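Local coordinates for transcriptional regulator Tm0710 (PDB 2A61), which probably binds DNA as a dimeric, winged-helix transcriptional regulator of the MarR family in Thermotoga maritima, at residues Leu39-Ile42 with Pro47-Pro50; Lys69-Glu72 with Tyr76-Arg79; Thr80-Pro83 with Arg87-Phe90. All coordinates share one frame; numbering follows the deposited sequence.

Contact 1: residues Leu39-Ile42 with Pro47-Pro50; sequences LQKI and PKRP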
ATOM      1  N   LEU A  39       3.120   6.687  10.513  1.00 14.91           N
ATOM      2  CA  LEU A  39       1.986   7.076  11.375  1.00 16.90           C
ATOM      3  C   LEU A  39       0.885   6.051  11.356  1.00 18.10           C
ATOM      4  O   LEU A  39       0.324   5.735  12.415  1.00 17.64           O
ATOM      5  CB  LEU A  39       1.374   8.408  10.967  1.00 17.64           C
ATOM      6  CG  LEU A  39       2.078   9.718  11.234  1.00 21.05           C
ATOM      7  CD1 LEU A  39       1.261  10.867  10.587  1.00 21.39           C
ATOM      8  CD2 LEU A  39       2.205   9.929  12.737  1.00 23.35           C
ATOM      9  N   GLN A  40       0.547   5.537  10.160  1.00 18.51           N
ATOM     10  CA  GLN A  40      -0.525   4.545  10.061  1.00 19.18           C
ATOM     11  C   GLN A  40      -0.182   3.185  10.658  1.00 17.29           C
ATOM     12  O   GLN A  40      -1.051   2.550  11.222  1.00 17.71           O
ATOM     13  CB  GLN A  40      -1.118   4.429   8.638  1.00 17.76           C
ATOM     14  CG  GLN A  40      -0.291   3.728   7.645  1.00 21.41           C
ATOM     15  CD  GLN A  40      -1.093   3.353   6.378  1.00 22.30           C
ATOM     16  OE1 GLN A  40      -0.515   3.115   5.322  1.00 28.47           O
ATOM     17  NE2 GLN A  40      -2.417   3.295   6.498  1.00 17.96           N
ATOM     18  N   LYS A  41       1.084   2.783  10.569  1.00 16.88           N
ATOM     19  CA  LYS A  41       1.573   1.587  11.250  1.00 18.24           C
ATOM     20  C   LYS A  41       1.423   1.661  12.767  1.00 17.80           C
ATOM     21  O   LYS A  41       0.937   0.701  13.386  1.00 16.69           O
ATOM     22  CB  LYS A  41       3.022   1.327  10.879  1.00 17.95           C
ATOM     23  CG  LYS A  41       3.629   0.098  11.511  1.00 25.01           C
ATOM     24  CD  LYS A  41       2.804  -1.207  11.278  1.00 28.55           C
ATOM     25  CE  LYS A  41       2.621  -1.588   9.795  1.00 30.20           C
ATOM     26  NZ  LYS A  41       1.745  -2.826   9.535  1.00 32.62           N
ATOM     27  N   ILE A  42       1.800   2.800  13.348  1.00 17.11           N
ATOM     28  CA  ILE A  42       1.700   2.985  14.781  1.00 17.49           C
ATOM     29  C   ILE A  42       0.222   3.130  15.144  1.00 16.79           C
ATOM     30  O   ILE A  42      -0.206   2.670  16.203  1.00 17.47           O
ATOM     31  CB  ILE A  42       2.541   4.220  15.278  1.00 17.68           C
ATOM     32  CG1 ILE A  42       4.028   3.989  15.009  1.00 16.91           C
ATOM     33  CG2 ILE A  42       2.281   4.507  16.770  1.00 16.55           C
ATOM     34  CD1 ILE A  42       4.941   5.312  15.122  1.00 17.64           C
ATOM     35  N   PRO A  47       2.917   1.193  19.526  1.00 20.01           N
ATOM     36  CA  PRO A  47       4.289   1.688  19.726  1.00 18.23           C
ATOM     37  C   PRO A  47       5.288   0.886  18.913  1.00 18.45           C
ATOM     38  O   PRO A  47       5.211  -0.360  18.857  1.00 17.13           O
ATOM     39  CB  PRO A  47       4.543   1.486  21.222  1.00 19.73           C
ATOM     40  CG  PRO A  47       3.174   1.439  21.838  1.00 20.26           C
ATOM     41  CD  PRO A  47       2.217   0.931  20.802  1.00 18.79           C
ATOM     42  N   LYS A  48       6.205   1.588  18.254  1.00 15.94           N
ATOM     43  CA  LYS A  48       7.174   0.944  17.417  1.00 16.26           C
ATOM     44  C   LYS A  48       8.564   1.446  17.789  1.00 16.85           C
ATOM     45  O   LYS A  48       8.775   2.661  18.015  1.00 16.61           O
ATOM     46  CB  LYS A  48       6.896   1.205  15.923  1.00 17.21           C
ATOM     47  CG  LYS A  48       5.633   0.652  15.382  1.00 17.86           C
ATOM     48  CD  LYS A  48       5.709  -0.910  15.388  1.00 22.57           C
ATOM     49  CE  LYS A  48       4.475  -1.549  14.776  1.00 23.32           C
ATOM     50  NZ  LYS A  48       4.595  -3.060  14.735  1.00 21.18           N
ATOM     51  N   ARG A  49       9.523   0.509  17.814  1.00 16.92           N
ATOM     52  CA  ARG A  49      10.938   0.889  18.003  1.00 17.74           C
ATOM     53  C   ARG A  49      11.444   1.484  16.686  1.00 17.58           C
ATOM     54  O   ARG A  49      10.914   1.154  15.619  1.00 17.61           O
ATOM     55  CB  ARG A  49      11.792  -0.357  18.350  1.00 17.97           C
ATOM     56  CG  ARG A  49      11.228  -1.191  19.531  1.00 17.54           C
ATOM     57  CD  ARG A  49      12.107  -2.404  19.811  1.00 18.91           C
ATOM     58  NE  ARG A  49      11.667  -3.143  21.019  1.00 17.77           N
ATOM     59  CZ  ARG A  49      12.097  -2.874  22.252  1.00 18.45           C
ATOM     60  NH1 ARG A  49      12.923  -1.861  22.468  1.00 15.69           N
ATOM     61  NH2 ARG A  49      11.681  -3.603  23.294  1.00 16.15           N
ATOM     62  N   PRO A  50      12.488   2.335  16.751  1.00 19.18           N
ATOM     63  CA  PRO A  50      13.033   2.921  15.533  1.00 19.34           C
ATOM     64  C   PRO A  50      13.543   1.877  14.545  1.00 20.81           C
ATOM     65  O   PRO A  50      13.348   2.041  13.370  1.00 21.50           O
ATOM     66  CB  PRO A  50      14.188   3.799  16.045  1.00 20.25           C
ATOM     67  CG  PRO A  50      13.873   4.068  17.436  1.00 18.63           C
ATOM     68  CD  PRO A  50      13.168   2.852  17.963  1.00 18.11           C
TER

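Contact 2: residues Lys69-Glu72 with Tyr76-Arg79; sequences KRLE and YLTR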
ATOM      1  N   LYS A  69      11.778  12.654  13.374  1.00 18.46           N
ATOM      2  CA  LYS A  69      12.141  13.962  13.997  1.00 19.78           C
ATOM      3  C   LYS A  69      11.178  15.084  13.606  1.00 18.62           C
ATOM      4  O   LYS A  69      10.803  15.911  14.435  1.00 15.88           O
ATOM      5  CB  LYS A  69      13.560  14.321  13.560  1.00 21.29           C
ATOM      6  CG  LYS A  69      14.076  15.686  13.944  1.00 24.41           C
ATOM      7  CD  LYS A  69      15.540  15.855  13.511  1.00 24.64           C
ATOM      8  CE  LYS A  69      15.708  15.841  11.966  1.00 27.08           C
ATOM      9  NZ  LYS A  69      17.131  15.897  11.539  1.00 30.70           N
ATOM     10  N   ARG A  70      10.781  15.101  12.331  1.00 18.32           N
ATOM     11  CA  ARG A  70       9.799  16.087  11.832  1.00 18.77           C
ATOM     12  C   ARG A  70       8.408  15.795  12.383  1.00 17.68           C
ATOM     13  O   ARG A  70       7.691  16.691  12.763  1.00 17.33           O
ATOM     14  CB  ARG A  70       9.693  16.011  10.332  1.00 18.36           C
ATOM     15  CG  ARG A  70      10.639  16.891   9.547  1.00 22.59           C
ATOM     16  CD  ARG A  70      10.111  16.815   8.059  1.00 27.09           C
ATOM     17  NE  ARG A  70      10.825  15.731   7.433  1.00 25.54           N
ATOM     18  CZ  ARG A  70      10.514  15.144   6.294  1.00 23.10           C
ATOM     19  NH1 ARG A  70       9.440  15.497   5.606  1.00 25.73           N
ATOM     20  NH2 ARG A  70      11.312  14.201   5.863  1.00 22.60           N
ATOM     21  N   LEU A  71       8.023  14.523  12.418  1.00 17.90           N
ATOM     22  CA  LEU A  71       6.718  14.163  12.989  1.00 17.05           C
ATOM     23  C   LEU A  71       6.613  14.508  14.473  1.00 17.38           C
ATOM     24  O   LEU A  71       5.536  14.854  14.947  1.00 18.89           O
ATOM     25  CB  LEU A  71       6.408  12.666  12.750  1.00 16.83           C
ATOM     26  CG  LEU A  71       6.078  12.254  11.308  1.00 15.48           C
ATOM     27  CD1 LEU A  71       6.010  10.716  11.170  1.00 16.15           C
ATOM     28  CD2 LEU A  71       4.740  12.874  10.815  1.00 17.45           C
ATOM     29  N   GLU A  72       7.696  14.300  15.217  1.00 17.35           N
ATOM     30  CA  GLU A  72       7.775  14.661  16.653  1.00 18.85           C
ATOM     31  C   GLU A  72       7.739  16.189  16.821  1.00 18.37           C
ATOM     32  O   GLU A  72       6.940  16.714  17.600  1.00 17.55           O
ATOM     33  CB  GLU A  72       9.073  14.098  17.261  1.00 17.50           C
ATOM     34  CG  GLU A  72       9.018  12.577  17.516  1.00 20.20           C
ATOM     35  CD  GLU A  72      10.179  12.109  18.374  1.00 22.46           C
ATOM     36  OE1 GLU A  72      11.316  12.039  17.844  1.00 24.16           O
ATOM     37  OE2 GLU A  72       9.958  11.863  19.602  1.00 25.84           O
ATOM     38  N   TYR A  76       2.894  15.111  15.668  1.00 17.49           N
ATOM     39  CA  TYR A  76       2.185  13.876  15.185  1.00 17.37           C
ATOM     40  C   TYR A  76       2.580  12.566  15.893  1.00 17.70           C
ATOM     41  O   TYR A  76       1.764  11.617  16.015  1.00 16.94           O
ATOM     42  CB  TYR A  76       2.372  13.724  13.659  1.00 16.80           C
ATOM     43  CG  TYR A  76       1.814  14.889  12.890  1.00 18.44           C
ATOM     44  CD1 TYR A  76       0.435  15.070  12.783  1.00 19.04           C
ATOM     45  CD2 TYR A  76       2.660  15.843  12.296  1.00 20.34           C
ATOM     46  CE1 TYR A  76      -0.094  16.139  12.101  1.00 18.91           C
ATOM     47  CE2 TYR A  76       2.117  16.945  11.601  1.00 20.84           C
ATOM     48  CZ  TYR A  76       0.744  17.068  11.514  1.00 19.71           C
ATOM     49  OH  TYR A  76       0.155  18.125  10.871  1.00 19.25           O
ATOM     50  N   LEU A  77       3.820  12.553  16.377  1.00 17.17           N
ATOM     51  CA  LEU A  77       4.400  11.474  17.144  1.00 18.60           C
ATOM     52  C   LEU A  77       4.981  12.012  18.451  1.00 19.20           C
ATOM     53  O   LEU A  77       5.344  13.175  18.556  1.00 18.13           O
ATOM     54  CB  LEU A  77       5.563  10.825  16.373  1.00 18.14           C
ATOM     55  CG  LEU A  77       5.139   9.925  15.206  1.00 18.22           C
ATOM     56  CD1 LEU A  77       6.328   9.203  14.626  1.00 15.83           C
ATOM     57  CD2 LEU A  77       4.136   8.917  15.667  1.00 17.44           C
ATOM     58  N   THR A  78       5.097  11.137  19.423  1.00 18.64           N
ATOM     59  CA  THR A  78       5.909  11.400  20.613  1.00 19.30           C
ATOM     60  C   THR A  78       6.689  10.130  20.905  1.00 20.18           C
ATOM     61  O   THR A  78       6.771   9.233  20.030  1.00 20.64           O
ATOM     62  CB  THR A  78       5.071  12.002  21.790  1.00 18.41           C
ATOM     63  OG1 THR A  78       5.947  12.438  22.826  1.00 22.09           O
ATOM     64  CG2 THR A  78       4.022  11.025  22.364  1.00 19.53           C
ATOM     65  N   ARG A  79       7.241  10.032  22.111  1.00 20.22           N
ATOM     66  CA  ARG A  79       8.237   9.045  22.468  1.00 20.99           C
ATOM     67  C   ARG A  79       7.910   8.562  23.899  1.00 21.46           C
ATOM     68  O   ARG A  79       7.401   9.328  24.710  1.00 20.21           O
ATOM     69  CB  ARG A  79       9.537   9.823  22.538  1.00 22.85           C
ATOM     70  CG  ARG A  79      10.781   9.071  22.441  1.00 26.04           C
ATOM     71  CD  ARG A  79      11.850  10.129  22.308  1.00 25.98           C
ATOM     72  NE  ARG A  79      12.127  10.418  20.909  1.00 23.44           N
ATOM     73  CZ  ARG A  79      13.328  10.296  20.361  1.00 23.30           C
ATOM     74  NH1 ARG A  79      14.363   9.925  21.096  1.00 25.34           N
ATOM     75  NH2 ARG A  79      13.489  10.521  19.072  1.00 26.57           N
TER

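Contact 3: residues Thr80-Pro83 with Arg87-Phe90; sequences TPDP and RAYF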
ATOM      1  N   THR A  80       8.226   7.302  24.190  1.00 21.40           N
ATOM      2  CA  THR A  80       8.165   6.750  25.536  1.00 21.88           C
ATOM      3  C   THR A  80       9.301   5.709  25.746  1.00 21.15           C
ATOM      4  O   THR A  80       9.690   4.994  24.813  1.00 20.13           O
ATOM      5  CB  THR A  80       6.731   6.206  25.854  1.00 23.31           C
ATOM      6  OG1 THR A  80       6.639   5.847  27.240  1.00 25.57           O
ATOM      7  CG2 THR A  80       6.375   5.007  24.944  1.00 23.43           C
ATOM      8  N   PRO A  81       9.903   5.675  26.957  1.00 21.09           N
ATOM      9  CA  PRO A  81      11.001   4.730  27.146  1.00 20.89           C
ATOM     10  C   PRO A  81      10.553   3.273  27.124  1.00 20.84           C
ATOM     11  O   PRO A  81       9.375   2.942  27.370  1.00 19.73           O
ATOM     12  CB  PRO A  81      11.576   5.086  28.530  1.00 21.64           C
ATOM     13  CG  PRO A  81      10.490   5.837  29.234  1.00 23.46           C
ATOM     14  CD  PRO A  81       9.663   6.511  28.147  1.00 21.25           C
ATOM     15  N   ASP A  82      11.520   2.427  26.809  1.00 21.00           N
ATOM     16  CA  ASP A  82      11.365   1.001  26.983  1.00 22.27           C
ATOM     17  C   ASP A  82      11.601   0.722  28.472  1.00 22.80           C
ATOM     18  O   ASP A  82      12.725   0.828  28.934  1.00 22.94           O
ATOM     19  CB  ASP A  82      12.351   0.250  26.079  1.00 21.56           C
ATOM     20  CG  ASP A  82      12.218  -1.266  26.176  1.00 22.73           C
ATOM     21  OD1 ASP A  82      11.413  -1.757  26.992  1.00 21.86           O
ATOM     22  OD2 ASP A  82      12.950  -1.954  25.448  1.00 18.41           O
ATOM     23  N   PRO A  83      10.545   0.332  29.202  1.00 24.05           N
ATOM     24  CA  PRO A  83      10.655   0.091  30.643  1.00 25.16           C
ATOM     25  C   PRO A  83      11.592  -1.082  31.018  1.00 25.77           C
ATOM     26  O   PRO A  83      12.025  -1.180  32.168  1.00 26.14           O
ATOM     27  CB  PRO A  83       9.218  -0.180  31.077  1.00 25.16           C
ATOM     28  CG  PRO A  83       8.532  -0.639  29.858  1.00 25.99           C
ATOM     29  CD  PRO A  83       9.201   0.014  28.683  1.00 23.80           C
ATOM     30  N   ARG A  87      18.149   2.343  27.586  1.00 29.53           N
ATOM     31  CA  ARG A  87      18.802   2.836  26.352  1.00 29.99           C
ATOM     32  C   ARG A  87      17.917   2.794  25.094  1.00 28.88           C
ATOM     33  O   ARG A  87      18.309   3.278  24.038  1.00 29.61           O
ATOM     34  CB  ARG A  87      20.080   2.038  26.093  1.00 29.57           C
ATOM     35  CG  ARG A  87      21.266   2.546  26.918  1.00 35.36           C
ATOM     36  CD  ARG A  87      22.283   1.439  27.222  1.00 42.92           C
ATOM     37  NE  ARG A  87      22.348   0.429  26.160  1.00 48.17           N
ATOM     38  CZ  ARG A  87      23.145   0.481  25.090  1.00 50.59           C
ATOM     39  NH1 ARG A  87      23.987   1.502  24.909  1.00 51.89           N
ATOM     40  NH2 ARG A  87      23.103  -0.507  24.196  1.00 51.58           N
ATOM     41  N   ALA A  88      16.721   2.223  25.221  1.00 27.20           N
ATOM     42  CA  ALA A  88      15.807   2.054  24.099  1.00 24.25           C
ATOM     43  C   ALA A  88      14.549   2.883  24.309  1.00 22.60           C
ATOM     44  O   ALA A  88      14.243   3.250  25.431  1.00 22.64           O
ATOM     45  CB  ALA A  88      15.457   0.547  23.967  1.00 24.02           C
ATOM     46  N   TYR A  89      13.806   3.171  23.232  1.00 21.38           N
ATOM     47  CA  TYR A  89      12.552   3.922  23.326  1.00 20.05           C
ATOM     48  C   TYR A  89      11.569   3.484  22.233  1.00 18.82           C
ATOM     49  O   TYR A  89      11.959   2.823  21.280  1.00 20.58           O
ATOM     50  CB  TYR A  89      12.802   5.449  23.236  1.00 20.72           C
ATOM     51  CG  TYR A  89      13.336   5.920  21.907  1.00 21.15           C
ATOM     52  CD1 TYR A  89      12.479   6.364  20.899  1.00 20.19           C
ATOM     53  CD2 TYR A  89      14.711   5.943  21.659  1.00 23.42           C
ATOM     54  CE1 TYR A  89      12.986   6.815  19.679  1.00 18.70           C
ATOM     55  CE2 TYR A  89      15.217   6.396  20.468  1.00 22.75           C
ATOM     56  CZ  TYR A  89      14.357   6.830  19.471  1.00 22.82           C
ATOM     57  OH  TYR A  89      14.899   7.278  18.275  1.00 22.35           O
ATOM     58  N   PHE A  90      10.310   3.881  22.366  1.00 18.47           N
ATOM     59  CA  PHE A  90       9.273   3.576  21.381  1.00 18.41           C
ATOM     60  C   PHE A  90       8.723   4.890  20.881  1.00 18.32           C
ATOM     61  O   PHE A  90       8.666   5.871  21.636  1.00 18.24           O
ATOM     62  CB  PHE A  90       8.092   2.775  21.977  1.00 17.69           C
ATOM     63  CG  PHE A  90       8.436   1.338  22.371  1.00 18.47           C
ATOM     64  CD1 PHE A  90       8.208   0.278  21.492  1.00 18.20           C
ATOM     65  CD2 PHE A  90       8.953   1.064  23.638  1.00 18.96           C
ATOM     66  CE1 PHE A  90       8.506  -1.060  21.881  1.00 16.44           C
ATOM     67  CE2 PHE A  90       9.249  -0.258  24.020  1.00 17.22           C
ATOM     68  CZ  PHE A  90       9.017  -1.297  23.134  1.00 17.35           C
TER

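Contact 1: residues Leu39-Ile42 with Pro47-Pro50
Lys41 and Lys48 both reach the carboxylate of Glu45, which lies between the two segments in sequence: Lys41 NZ makes a salt bridge to OE1 and Lys48 NZ one to OE2. The two ammonium nitrogens, Lys41 NZ and Lys48 NZ, stay 5.9 Å apart at this one carboxylate, which probably balances their charges in part. Short of these charged ends the contact is carried by methylene groups. Lys48 CE rests against Lys41 CG at 3.8 Å and Lys41 CD at 3.9 Å, the two chains meeting at a slant. Bends at chi2 (53°) and chi3 (60°) turn the end of Lys41 away from 47-50, so its middle carbons do the touching. Ile42 presents its CG1 branch to the near end of Lys48: CG1 lies 3.7 Å from Lys48 CG and 4.1 Å from Lys48 CB, the side chains running past each other in opposite senses. The bend of Lys48 at chi2 (-67°) lets CG meet Ile42 while CE continues to Lys41. Ile42 CA and Pro47 CA, 5.7 Å apart, are the nearest CA pair across the two segments. The backbone of Lys48 hydrogen-bonds with that of Leu91 in strand 88-93, and Arg49 occupies the N-cap of helix 50-57. A short extended link of this kind, leading from helix 33-45 into the helix-turn-helix and lying beside the wing, is characteristic of the winged-helix fold of MarR proteins.

Contact 2: residues Lys69-Glu72 with Tyr76-Arg79
Two backbone hydrogen bonds converge on Leu71 O, in the last turns of helix 61-73. Tyr76 N donates at 2.8 Å to Leu71 O, almost in line with the carbonyl bond, whereas Leu77 N, at 3.2 Å from Leu71 O, stands well out of the carbonyl plane, by 63°. One acceptor thus fixes two successive amides where the chain leaves the helix and enters strand 77-82. A CA-H...O contact from Glu72 CA to Leu77 O, 3.4 Å long and nearly straight, adds a weaker link beside them.

The apolar packing is built around Leu71, whose two methyls serve different partners. Leu71 CD2 meets Tyr76 CB at 3.8 Å, the side chains crossing at about a right angle; Leu71 CD1 meets Leu77 CD1, also at 3.8 Å. Leu71 also touches Gln35, and Leu77 packs on Leu39 and Ile42, all of helix 33-45.

The charged part is a salt bridge between Glu72 and Arg79. Arg79 grips the carboxylate side-on: Arg79 NE donates to the syn lone pair of Glu72 OE2 at 2.9 Å, and Arg79 NH2 donates to Glu72 OE1 on its syn side, also at 2.9 Å. Carboxylate and guanidinium planes lie only 3° apart. The bend of Arg79 at chi3 (-92°) swings NE toward the carboxylate, and the next torsion sets NH2 beside the second oxygen.

With both oxygens engaged by separate nitrogens, rotation of either flat group would cost a bond, so the chemistry implies a directional bond between the end of helix 61-73, probably the recognition helix, and the first half of strand 77-82, supplementing the apolar seam.

Contact 3: residues Thr80-Pro83 with Arg87-Phe90
The beta hairpin formed by strands 77-82 and 88-93 is joined here by Thr80 and Phe90, an antiparallel hydrogen-bonded pair: Phe90 N donates to Thr80 O at 2.8 Å and Thr80 N to Phe90 O at 3.0 Å. Next along, Pro81 faces Tyr89 as a non-hydrogen-bonded pair, CA to CA 4.2 Å. Asp82 N then reaches Ala88 O at 3.2 Å, but tilted 47° from the plane of that carbonyl, and the strand axes make 134°, evidence of marked twist. This hairpin is the wing of the winged-helix domain, which in MarR relatives commonly approaches the DNA minor groove. Thr80 and Phe90 lie on one face, with Thr80 CG2 4.1 Å from Phe90 CB. With CG beside its backbone N (chi1 -69°), Phe90 sends its ring along the hairpin, bringing CE2 to 3.8 Å from Asp82 CB. Pro81 O sits near the ring plane, at its edge. Replacing Phe90 by an alanine is likely to leave Asp82 CB and the Arg49 side chain, which also touches the ring, without their aromatic neighbour. The Asp82 carboxylate itself is held twice: OD2 in a salt bridge with Arg49 and OD1 to Ala84 N, closing an Asx turn.

All three contacts lie in the winged-helix domain and on the same side of the chain's centre. Contacts 1 and 2, centres about 11 Å apart, share an apolar core: Leu77 CD2 is 3.7 Å from Leu39 CD2 and equally far from Ile42 CD1. Contacts 1 and 3, about 13 Å between centres, are tied by charge, Arg49 NH1 to Asp82 OD2 at 3.0 Å, and by Pro50 CG packing 3.5 Å from Tyr89 CZ. Contacts 2 and 3 follow each other along strand 77-82; Arg79 joins them by a cation-pi interaction with Tyr89. Segment 47-50 thus touches the wing, whose first strand, at its start, is hydrogen-bonded to helix 61-73, presumably the DNA-reading helix.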